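Local coordinates for aminotransferase AspB (Helicobacter pylori 26695, PDB 3EZS) that probably transfers amino groups between amino acids and keto acids with pyridoxal 5'-phosphate as cofactor, as a class I/II aminotransferase, at the interface of chains A and B. Numbering follows the deposited sequence. Chains: chain A/B, aminotransferase AspB.

The interface of chains A and B. Residues chain A 45, 237-238, 265, 268; chain B 45, 52, 264-265, 268.
A:Ile268 and B:Ile268 reach toward each other tip to tip across the two-fold axis relating the chains, an example of how a homodimer can pack across its axis by pairing one apolar residue with its own copy. The tips overlap slightly, so that the CD1 methyl of A:Ile268 rests against the CG1 methylene of B:Ile268 at 3.8 Å, and the reverse holds for the partner. Both CG1 branches stand opposite the carbonyl carbon (chi1 -72° in A and -73° in B), which points them out of their helices toward the partner. The CD1 methyl of B:Ile268 also comes within 4.1 Å of CB of A:Ala265, and the contact recurs with the chains exchanged.

The leucines extend this apolar seam. A:Leu45 and B:Leu45 cross at about a right angle, CD1 of the first meeting CD2 of the second at 4.0 Å. The other methyl of A:Leu45, CD2, turns to B:Leu52, whose CD1 and CD2 both touch it. A:Leu238 approaches the same leucine through its CD2, 4.0 Å from CD2 of B:Leu52, so that the B:Leu52 fork is shared by two leucines of the other chain.

Polar contacts run through the backbone. The amide N of A:Gly237 donates to the carbonyl O of B:Leu52 at 2.8 Å, the donor tilted 28° from the carbonyl plane. On the other side of the same glycine, its carbonyl O is 3.0 Å from a water that also lies 2.9 Å from the amide N of B:Ala265. Direct and water-mediated links thus tie both ends of A:Gly237 to chain B.

In the fold, A:Ile268 and B:Ile268 lie near the start of helix 266-277 of their chains, A:Leu45 and B:Leu45 near the end of helix 39-46, and the 3-10 turns 49-53 of B and 236-238 of A meet beside them. The patch is one part of a larger two-fold interface, consistent with the dimers typical of this aminotransferase family.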
# COMPACT_ATOMS: atom_id res chain seq x y z
N LEU A 45 -4.89 10.33 -17.53
CA LEU A 45 -4.03 10.76 -16.43
C LEU A 45 -3.70 12.24 -16.57
O LEU A 45 -3.87 13.00 -15.61
CB LEU A 45 -2.76 9.91 -16.35
CG LEU A 45 -1.67 10.28 -15.31
CD1 LEU A 45 -2.23 10.48 -13.90
CD2 LEU A 45 -0.56 9.21 -15.31
N GLY A 237 2.08 0.47 -13.94
CA GLY A 237 2.25 1.67 -13.13
C GLY A 237 0.99 2.23 -12.47
O GLY A 237 1.07 2.98 -11.50
N LEU A 238 -0.19 1.89 -13.01
CA LEU A 238 -1.45 2.37 -12.46
C LEU A 238 -1.76 1.75 -11.08
O LEU A 238 -2.46 2.37 -10.29
CB LEU A 238 -2.61 2.14 -13.44
CG LEU A 238 -2.64 3.02 -14.70
CD1 LEU A 238 -3.74 2.60 -15.64
CD2 LEU A 238 -2.79 4.51 -14.39
N ALA A 265 -3.65 8.41 -6.27
CA ALA A 265 -4.15 9.69 -6.78
C ALA A 265 -5.45 9.54 -7.58
O ALA A 265 -5.59 8.61 -8.38
CB ALA A 265 -3.10 10.32 -7.66
N ILE A 268 -4.81 9.00 -11.11
CA ILE A 268 -4.42 7.64 -11.45
C ILE A 268 -5.67 6.75 -11.56
O ILE A 268 -5.77 5.90 -12.47
CB ILE A 268 -3.45 7.02 -10.41
CG1 ILE A 268 -2.04 7.65 -10.53
CG2 ILE A 268 -3.37 5.49 -10.57
CD1 ILE A 268 -1.22 7.34 -11.83
N LEU B 45 3.95 15.49 -13.64
CA LEU B 45 3.16 14.27 -13.81
C LEU B 45 2.70 14.09 -15.25
O LEU B 45 2.80 12.98 -15.76
CB LEU B 45 1.96 14.25 -12.85
CG LEU B 45 0.95 13.10 -12.98
CD1 LEU B 45 1.64 11.73 -12.86
CD2 LEU B 45 -0.13 13.29 -11.92
N LEU B 52 4.05 4.61 -17.42
CA LEU B 52 3.01 3.75 -16.83
C LEU B 52 3.20 2.28 -17.20
O LEU B 52 2.59 1.42 -16.57
CB LEU B 52 1.61 4.20 -17.24
CG LEU B 52 1.09 5.51 -16.63
CD1 LEU B 52 -0.28 5.89 -17.23
CD2 LEU B 52 1.02 5.44 -15.13
N SER B 264 4.14 2.96 -6.46
CA SER B 264 3.61 4.16 -7.11
C SER B 264 4.15 4.34 -8.54
O SER B 264 5.35 4.16 -8.77
CB SER B 264 4.11 5.33 -6.25
OG SER B 264 3.52 6.53 -6.59
N ALA B 265 3.28 4.71 -9.49
CA ALA B 265 3.71 4.95 -10.88
C ALA B 265 4.97 5.80 -10.94
O ALA B 265 5.09 6.79 -10.20
CB ALA B 265 2.62 5.64 -11.67
N ILE B 268 4.22 9.42 -11.12
CA ILE B 268 3.83 10.02 -9.85
C ILE B 268 5.07 10.34 -9.01
O ILE B 268 5.14 11.39 -8.35
CB ILE B 268 2.85 9.06 -9.09
CG1 ILE B 268 1.48 9.05 -9.77
CG2 ILE B 268 2.68 9.48 -7.67
CD1 ILE B 268 0.62 10.27 -9.46
O HOH W 1 0.41 4.59 -9.11